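Local atomic coordinates of D-alanyl-D-alanine carboxypeptidase DacB2 (Mycobacterium tuberculosis H37Rv, PDB entry 4RYE), a protein that shows D,D-carboxypeptidase activity in vitro and probably cleaves the D-Ala-D-Ala end of peptidoglycan stem peptides during cell-wall biogenesis. Residues V81-G86 against R92-G97; L98-G103 against P178-P183; V192-L197 against G206-Y211. All coordinates share one frame; numbering follows the deposited sequence.

Interaction 1. Residues V81-G86 against R92-G97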
loop_
_atom_site.group_PDB
_atom_site.type_symbol
_atom_site.label_atom_id
_atom_site.label_comp_id
_atom_site.label_asym_id
_atom_site.label_seq_id
_atom_site.Cartn_x
_atom_site.Cartn_y
_atom_site.Cartn_z
ATOM N N VAL A 81 7.631 -9.681 -10.584
ATOM C CA VAL A 81 6.710 -9.648 -11.716
ATOM C C VAL A 81 7.365 -10.317 -12.926
ATOM O O VAL A 81 6.679 -10.819 -13.820
ATOM C CB VAL A 81 6.229 -8.210 -12.050
ATOM C CG1 VAL A 81 7.380 -7.345 -12.565
ATOM C CG2 VAL A 81 5.068 -8.237 -13.054
ATOM N N GLY A 82 8.696 -10.345 -12.936
ATOM C CA GLY A 82 9.439 -11.019 -13.983
ATOM C C GLY A 82 10.239 -10.093 -14.884
ATOM O O GLY A 82 10.415 -10.370 -16.074
ATOM N N VAL A 83 10.728 -8.993 -14.318
ATOM C CA VAL A 83 11.678 -8.126 -15.018
ATOM C C VAL A 83 12.919 -8.922 -15.438
ATOM O O VAL A 83 13.450 -9.722 -14.661
ATOM C CB VAL A 83 12.100 -6.947 -14.123
ATOM C CG1 VAL A 83 13.235 -6.144 -14.764
ATOM C CG2 VAL A 83 10.899 -6.067 -13.823
ATOM N N LYS A 84 13.364 -8.727 -16.676
ATOM C CA LYS A 84 14.532 -9.445 -17.183
ATOM C C LYS A 84 15.583 -8.471 -17.715
ATOM O O LYS A 84 15.240 -7.475 -18.349
ATOM C CB LYS A 84 14.116 -10.465 -18.250
ATOM C CG LYS A 84 13.220 -11.566 -17.692
ATOM C CD LYS A 84 12.788 -12.552 -18.757
ATOM C CE LYS A 84 12.026 -13.720 -18.129
ATOM N NZ LYS A 84 12.101 -14.960 -18.957
ATOM N N PRO A 85 16.872 -8.748 -17.444
ATOM C CA PRO A 85 17.916 -7.776 -17.802
ATOM C C PRO A 85 18.088 -7.609 -19.305
ATOM O O PRO A 85 18.098 -8.602 -20.034
ATOM C CB PRO A 85 19.186 -8.382 -17.193
ATOM C CG PRO A 85 18.900 -9.858 -17.101
ATOM C CD PRO A 85 17.428 -9.935 -16.768
ATOM N N GLY A 86 18.222 -6.362 -19.753
ATOM C CA GLY A 86 18.387 -6.064 -21.168
ATOM C C GLY A 86 17.059 -5.833 -21.865
ATOM O O GLY A 86 17.013 -5.436 -23.035
ATOM N N ARG A 92 4.563 2.584 -16.756
ATOM C CA ARG A 92 3.223 2.051 -16.503
ATOM C C ARG A 92 3.302 0.547 -16.242
ATOM O O ARG A 92 2.727 0.044 -15.273
ATOM C CB ARG A 92 2.280 2.337 -17.681
ATOM C CG ARG A 92 0.887 1.697 -17.550
ATOM C CD ARG A 92 0.207 2.178 -16.275
ATOM N NE ARG A 92 -1.084 1.545 -16.006
ATOM C CZ ARG A 92 -2.261 2.093 -16.308
ATOM N NH1 ARG A 92 -2.314 3.278 -16.911
ATOM N NH2 ARG A 92 -3.385 1.457 -16.015
ATOM N N GLN A 93 4.033 -0.157 -17.095
ATOM C CA GLN A 93 4.209 -1.596 -16.934
ATOM C C GLN A 93 4.818 -1.894 -15.574
ATOM O O GLN A 93 4.398 -2.826 -14.896
ATOM C CB GLN A 93 5.091 -2.170 -18.048
ATOM C CG GLN A 93 4.398 -2.279 -19.403
ATOM C CD GLN A 93 5.364 -2.466 -20.563
ATOM O OE1 GLN A 93 6.572 -2.258 -20.437
ATOM N NE2 GLN A 93 4.827 -2.868 -21.705
ATOM N N LEU A 94 5.806 -1.099 -15.172
ATOM C CA LEU A 94 6.476 -1.338 -13.898
ATOM C C LEU A 94 5.552 -1.023 -12.728
ATOM O O LEU A 94 5.575 -1.726 -11.713
ATOM C CB LEU A 94 7.802 -0.565 -13.805
ATOM C CG LEU A 94 8.920 -0.987 -14.773
ATOM C CD1 LEU A 94 10.142 -0.059 -14.684
ATOM C CD2 LEU A 94 9.331 -2.419 -14.506
ATOM N N LEU A 95 4.724 0.014 -12.874
ATOM C CA LEU A 95 3.769 0.378 -11.824
ATOM C C LEU A 95 2.679 -0.688 -11.650
ATOM O O LEU A 95 2.241 -0.954 -10.527
ATOM C CB LEU A 95 3.134 1.750 -12.097
ATOM C CG LEU A 95 4.011 2.951 -11.763
ATOM C CD1 LEU A 95 3.442 4.227 -12.372
ATOM C CD2 LEU A 95 4.120 3.088 -10.261
ATOM N N ASP A 96 2.250 -1.295 -12.754
ATOM C CA ASP A 96 1.322 -2.425 -12.689
ATOM C C ASP A 96 1.957 -3.588 -11.949
ATOM O O ASP A 96 1.322 -4.202 -11.092
ATOM C CB ASP A 96 0.910 -2.897 -14.093
ATOM C CG ASP A 96 -0.021 -1.915 -14.792
ATOM O OD1 ASP A 96 -0.679 -1.116 -14.097
ATOM O OD2 ASP A 96 -0.098 -1.946 -16.040
ATOM N N GLY A 97 3.205 -3.900 -12.296
ATOM C CA GLY A 97 3.942 -4.958 -11.622
ATOM C C GLY A 97 4.095 -4.643 -10.144
ATOM O O GLY A 97 3.896 -5.516 -9.281
#

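Interaction 2. Residues L98-G103 against P178-P183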
loop_
_atom_site.group_PDB
_atom_site.type_symbol
_atom_site.label_atom_id
_atom_site.label_comp_id
_atom_site.label_asym_id
_atom_site.label_seq_id
_atom_site.Cartn_x
_atom_site.Cartn_y
_atom_site.Cartn_z
ATOM N N LEU A 98 4.418 -3.385 -9.852
ATOM C CA LEU A 98 4.570 -2.919 -8.472
ATOM C C LEU A 98 3.299 -3.072 -7.647
ATOM O O LEU A 98 3.333 -3.575 -6.516
ATOM C CB LEU A 98 4.978 -1.441 -8.460
ATOM C CG LEU A 98 5.319 -0.867 -7.089
ATOM C CD1 LEU A 98 6.661 -1.418 -6.640
ATOM C CD2 LEU A 98 5.345 0.658 -7.127
ATOM N N LEU A 99 2.179 -2.629 -8.207
ATOM C CA LEU A 99 0.949 -2.500 -7.440
ATOM C C LEU A 99 0.020 -3.711 -7.502
ATOM O O LEU A 99 -0.747 -3.934 -6.572
ATOM C CB LEU A 99 0.206 -1.236 -7.849
ATOM C CG LEU A 99 0.954 0.072 -7.560
ATOM C CD1 LEU A 99 0.121 1.242 -8.032
ATOM C CD2 LEU A 99 1.289 0.220 -6.076
ATOM N N LEU A 100 0.081 -4.488 -8.583
ATOM C CA LEU A 100 -0.796 -5.664 -8.708
ATOM C C LEU A 100 -0.202 -6.935 -8.098
ATOM O O LEU A 100 -0.921 -7.733 -7.488
ATOM C CB LEU A 100 -1.177 -5.928 -10.172
ATOM C CG LEU A 100 -2.437 -5.232 -10.698
ATOM C CD1 LEU A 100 -2.332 -3.723 -10.544
ATOM C CD2 LEU A 100 -2.679 -5.591 -12.152
ATOM N N VAL A 101 1.100 -7.138 -8.270
ATOM C CA VAL A 101 1.726 -8.358 -7.754
ATOM C C VAL A 101 2.872 -8.094 -6.771
ATOM O O VAL A 101 3.612 -9.019 -6.415
ATOM C CB VAL A 101 2.200 -9.307 -8.887
ATOM C CG1 VAL A 101 1.054 -9.639 -9.836
ATOM C CG2 VAL A 101 3.371 -8.703 -9.646
ATOM N N SER A 102 3.004 -6.842 -6.331
ATOM C CA SER A 102 4.014 -6.461 -5.341
ATOM C C SER A 102 5.429 -6.835 -5.789
ATOM O O SER A 102 6.232 -7.336 -4.996
ATOM C CB SER A 102 3.717 -7.117 -3.989
ATOM O OG SER A 102 4.276 -6.351 -2.935
ATOM N N GLY A 103 5.736 -6.585 -7.057
ATOM C CA GLY A 103 7.004 -7.016 -7.624
ATOM C C GLY A 103 8.163 -6.210 -7.076
ATOM O O GLY A 103 8.216 -5.001 -7.271
ATOM N N PRO A 178 -8.386 -5.325 -12.289
ATOM C CA PRO A 178 -8.315 -6.743 -11.935
ATOM C C PRO A 178 -7.072 -7.407 -12.526
ATOM O O PRO A 178 -6.612 -8.418 -12.005
ATOM C CB PRO A 178 -9.589 -7.329 -12.562
ATOM C CG PRO A 178 -9.938 -6.396 -13.683
ATOM C CD PRO A 178 -9.503 -5.026 -13.206
ATOM N N SER A 179 -6.528 -6.830 -13.594
ATOM C CA SER A 179 -5.422 -7.456 -14.306
ATOM C C SER A 179 -4.679 -6.451 -15.165
ATOM O O SER A 179 -5.153 -5.336 -15.395
ATOM C CB SER A 179 -5.935 -8.597 -15.188
ATOM O OG SER A 179 -6.832 -8.100 -16.168
ATOM N N ALA A 180 -3.505 -6.852 -15.643
ATOM C CA ALA A 180 -2.737 -6.017 -16.550
ATOM C C ALA A 180 -1.854 -6.899 -17.404
ATOM O O ALA A 180 -1.570 -8.042 -17.037
ATOM C CB ALA A 180 -1.893 -5.011 -15.773
HETATM N N MSE A 181 -1.421 -6.367 -18.544
HETATM C CA MSE A 181 -0.501 -7.082 -19.415
HETATM C C MSE A 181 0.925 -6.668 -19.078
HETATM O O MSE A 181 1.215 -5.479 -18.935
HETATM C CB MSE A 181 -0.795 -6.769 -20.885
HETATM C CG MSE A 181 -2.133 -7.272 -21.409
HETATM SE SE MSE A 181 -2.492 -9.174 -21.120
HETATM C CE MSE A 181 -0.896 -9.978 -21.799
ATOM N N PHE A 182 1.818 -7.645 -18.954
ATOM C CA PHE A 182 3.219 -7.357 -18.673
ATOM C C PHE A 182 4.094 -8.071 -19.700
ATOM O O PHE A 182 3.794 -9.199 -20.092
ATOM C CB PHE A 182 3.569 -7.789 -17.248
ATOM C CG PHE A 182 4.886 -7.263 -16.759
ATOM C CD1 PHE A 182 4.976 -5.999 -16.199
ATOM C CD2 PHE A 182 6.037 -8.038 -16.861
ATOM C CE1 PHE A 182 6.196 -5.509 -15.743
ATOM C CE2 PHE A 182 7.256 -7.563 -16.417
ATOM C CZ PHE A 182 7.339 -6.290 -15.856
ATOM N N PRO A 183 5.163 -7.405 -20.167
ATOM C CA PRO A 183 6.035 -8.004 -21.189
ATOM C C PRO A 183 6.662 -9.322 -20.734
ATOM O O PRO A 183 6.983 -9.488 -19.556
ATOM C CB PRO A 183 7.127 -6.947 -21.382
ATOM C CG PRO A 183 6.498 -5.665 -20.971
ATOM C CD PRO A 183 5.558 -6.023 -19.844
#

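Interaction 3. Residues V192-L197 against G206-Y211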
loop_
_atom_site.group_PDB
_atom_site.type_symbol
_atom_site.label_atom_id
_atom_site.label_comp_id
_atom_site.label_asym_id
_atom_site.label_seq_id
_atom_site.Cartn_x
_atom_site.Cartn_y
_atom_site.Cartn_z
ATOM N N VAL A 192 -2.357 -10.757 -12.557
ATOM C CA VAL A 192 -3.600 -10.478 -11.844
ATOM C C VAL A 192 -3.332 -9.732 -10.546
ATOM O O VAL A 192 -2.272 -9.889 -9.919
ATOM C CB VAL A 192 -4.421 -11.762 -11.561
ATOM C CG1 VAL A 192 -4.723 -12.493 -12.854
ATOM C CG2 VAL A 192 -3.678 -12.683 -10.604
ATOM N N ASN A 193 -4.294 -8.899 -10.159
ATOM C CA ASN A 193 -4.206 -8.129 -8.935
ATOM C C ASN A 193 -4.344 -9.056 -7.730
ATOM O O ASN A 193 -5.339 -9.770 -7.608
ATOM C CB ASN A 193 -5.330 -7.086 -8.914
ATOM C CG ASN A 193 -5.099 -5.996 -7.886
ATOM O OD1 ASN A 193 -4.540 -6.236 -6.814
ATOM N ND2 ASN A 193 -5.534 -4.784 -8.208
ATOM N N GLN A 194 -3.361 -9.042 -6.837
ATOM C CA GLN A 194 -3.374 -9.938 -5.683
ATOM C C GLN A 194 -4.239 -9.441 -4.523
ATOM O O GLN A 194 -4.386 -10.139 -3.522
ATOM C CB GLN A 194 -1.946 -10.199 -5.191
ATOM C CG GLN A 194 -1.307 -9.017 -4.488
ATOM C CD GLN A 194 0.147 -9.272 -4.121
ATOM O OE1 GLN A 194 0.721 -10.303 -4.480
ATOM N NE2 GLN A 194 0.746 -8.332 -3.396
ATOM N N ASP A 195 -4.796 -8.238 -4.654
ATOM C CA ASP A 195 -5.652 -7.656 -3.621
ATOM C C ASP A 195 -7.032 -8.302 -3.648
ATOM O O ASP A 195 -7.900 -7.909 -4.432
ATOM C CB ASP A 195 -5.770 -6.144 -3.838
ATOM C CG ASP A 195 -6.677 -5.461 -2.819
ATOM O OD1 ASP A 195 -7.083 -6.098 -1.818
ATOM O OD2 ASP A 195 -6.970 -4.260 -3.016
ATOM N N GLU A 196 -7.235 -9.278 -2.770
ATOM C CA GLU A 196 -8.471 -10.057 -2.751
ATOM C C GLU A 196 -9.664 -9.260 -2.225
ATOM O O GLU A 196 -10.813 -9.665 -2.380
ATOM C CB GLU A 196 -8.274 -11.320 -1.916
ATOM C CG GLU A 196 -7.164 -12.212 -2.449
ATOM C CD GLU A 196 -7.286 -13.636 -1.975
ATOM O OE1 GLU A 196 -8.171 -13.908 -1.137
ATOM O OE2 GLU A 196 -6.502 -14.487 -2.450
ATOM N N LEU A 197 -9.393 -8.122 -1.612
ATOM C CA LEU A 197 -10.480 -7.268 -1.158
ATOM C C LEU A 197 -11.338 -6.824 -2.351
ATOM O O LEU A 197 -12.553 -6.696 -2.227
ATOM C CB LEU A 197 -9.945 -6.075 -0.360
ATOM C CG LEU A 197 -10.805 -5.611 0.822
ATOM C CD1 LEU A 197 -11.082 -6.764 1.781
ATOM C CD2 LEU A 197 -10.156 -4.463 1.566
ATOM N N GLY A 206 -9.325 -0.074 -3.763
ATOM C CA GLY A 206 -7.880 -0.191 -3.845
ATOM C C GLY A 206 -7.259 -0.690 -2.564
ATOM O O GLY A 206 -7.861 -0.619 -1.502
ATOM N N GLY A 207 -6.042 -1.202 -2.659
ATOM C CA GLY A 207 -5.385 -1.703 -1.473
ATOM C C GLY A 207 -4.015 -2.224 -1.797
ATOM O O GLY A 207 -3.700 -2.514 -2.958
ATOM N N LYS A 208 -3.196 -2.352 -0.762
ATOM C CA LYS A 208 -1.857 -2.891 -0.936
ATOM C C LYS A 208 -1.516 -3.707 0.299
ATOM O O LYS A 208 -1.658 -3.219 1.416
ATOM C CB LYS A 208 -0.859 -1.749 -1.124
ATOM C CG LYS A 208 0.551 -2.221 -1.459
ATOM C CD LYS A 208 0.619 -2.750 -2.884
ATOM C CE LYS A 208 1.921 -3.485 -3.146
ATOM N NZ LYS A 208 2.015 -4.749 -2.360
ATOM N N THR A 209 -1.101 -4.953 0.104
ATOM C CA THR A 209 -0.728 -5.828 1.212
ATOM C C THR A 209 0.782 -5.899 1.342
ATOM O O THR A 209 1.504 -5.554 0.409
ATOM C CB THR A 209 -1.184 -7.251 0.947
ATOM O OG1 THR A 209 -0.629 -7.676 -0.306
ATOM C CG2 THR A 209 -2.695 -7.316 0.881
ATOM N N GLY A 210 1.260 -6.372 2.490
ATOM C CA GLY A 210 2.685 -6.593 2.663
ATOM C C GLY A 210 3.010 -7.632 3.714
ATOM O O GLY A 210 2.223 -7.873 4.634
ATOM N N TYR A 211 4.175 -8.257 3.584
ATOM C CA TYR A 211 4.671 -9.129 4.636
ATOM C C TYR A 211 6.184 -9.176 4.617
ATOM O O TYR A 211 6.794 -9.256 3.556
ATOM C CB TYR A 211 4.131 -10.566 4.503
ATOM C CG TYR A 211 4.703 -11.489 5.570
ATOM C CD1 TYR A 211 4.109 -11.584 6.820
ATOM C CD2 TYR A 211 5.860 -12.226 5.341
ATOM C CE1 TYR A 211 4.633 -12.397 7.803
ATOM C CE2 TYR A 211 6.394 -13.041 6.322
ATOM C CZ TYR A 211 5.773 -13.123 7.550
ATOM O OH TYR A 211 6.293 -13.933 8.532
#

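Interaction 1. Residues V81-G86 against R92-G97
Val81 has a chi1 of 67°, which sets CG2 opposite its backbone N and directs that methyl at Gly97; Leu94 has CG beside its backbone N (chi1 -66°) and extends toward Val83. The contact packs a loop of the penicillin-binding fold of the S11 peptidases against helix 91-100, which leads to Ser102, probably an active-site residue. Two separate touches carry it. At the first, Val81 CG2 stands 3.8 Å from Gly97 CA, and Val81 CB follows at 4.0 Å from the same carbon. Because Gly97 has no side chain, the valine packs directly on the helix backbone, and here the two segments come closest, with Val81 CA 5.4 Å from Gly97 CA. About one turn earlier on the helix, Leu94 CD2 meets Val83 CG2 at 4.0 Å, the two side chains crossing at about a right angle. No hydrogen bond joins the segments, and all four touching residues are buried, so the link is purely apolar. The loop is held by Asp105, whose carboxylate accepts from the backbone N of Val81, Gly82 and Val83. Phe182 of strand 179-184 packs on both valines. Arg92 NH2 forms a salt bridge with Glu177, and within the helix Asp96 leads away from the loop: its OD1 receives Arg92 NE at 3.3 Å in a salt bridge with an N-H...O angle of 163°, the carboxylate at the guanidinium edge and in its plane.

Interaction 2. Residues L98-G103 against P178-P183
Leu100 reaches Ser179 and Ala180 with a single methyl, CD2, and this joins the end of helix 91-100 to strand 179-184, one arm of a two-stranded antiparallel hairpin with strand 187-192. Segment 98-103 runs on into what is consistent with the SxN motif of penicillin-binding proteins, with Ser102 as its serine. The Leu100 side chain sets out toward the strand, and its second torsion, with CD1 at 58°, leaves CD2 anti to CA, at the far end of an extended branch. That reach matters, since the backbones stay well apart: Leu100 CA and Ser179 CA, the nearest such pair, are 7.5 Å from each other. Val101 is the first residue to leave helical backbone angles. Ser102 follows with positive phi and psi (56° and 43°), a left-handed conformation, by which point the chain has left the strand. By similarity it is an active-site residue, and its OG is hydrogen-bonded to Ser47 OG. Gly103 then takes the N-cap position of helix 104-113. The direct contact is therefore small, 89 Å² in all, without a hydrogen bond, and confined to the helix end. Leu100 CD2 rests on two neighbouring groups of the strand: the carbonyl carbon Ser179 C at 3.7 Å and the methyl Ala180 CB at 3.8 Å.

Interaction 3. Residues V192-L197 against G206-Y211
Gly206 places its carbonyl carbon C 3.6 Å from Asp195 OD2, at the start of a contact between strand 204-212, at one edge of the six-stranded antiparallel sheet, and the loop that leads into helix 197-200. The strand carries Lys208-Thr209-Gly210, which fits the KTG motif of penicillin-binding proteins. Gly207 has no side chain, and the carboxylate of Asp195 lies close over its backbone: OD2 is 3.2 Å from Gly207 N and 3.4 Å from Gly207 CA. The angle at that N is too poor for a hydrogen bond; the N-H is taken by Thr175 OG1. Lys208 leaves the strand on the side away from the loop, then bends so that NZ comes back within 3.9 Å of Gln194 NE2. NZ is fixed by a hydrogen bond to Ser102 OG and by another to the carbonyl of the next residue, Thr209 O, at 2.9 Å in the carbonyl plane. Thr209 points toward the loop, its OG1 3.4 Å from Gln194 NE2; the glutamine spans the gap because CG sits between its backbone N and carbonyl carbon (chi1 72°) and the chain beyond is extended. The loop holds its own shape: Asp195 N donates to Asn193 OD1 at 3.0 Å in an Asx turn, and Asp195 OD1 caps the coming helix by accepting Leu197 N at 3.1 Å, from above the carboxylate plane.

Interactions 1 and 2 share helix 91-100 and lie about 8 Å apart, centre to centre; both are apolar and lack cross-segment hydrogen bonds, but interaction 1 is fully buried whereas interaction 2 is partly exposed. Phe182 bridges them, with CZ 3.5 Å from Val81 CG1. Interaction 3, buried and nearest the chain's centre, brings polar groups, among them the Lys208 amine, close together, but no clear hydrogen bond crosses it either. It meets interaction 2 at the probable active site through Ser102 OG and Lys208 NZ, 2.8 Å apart, and through the backbone pair Leu100 O and Gln194 N, also 2.8 Å. The nearest atoms of interactions 1 and 3 are about 7 Å apart.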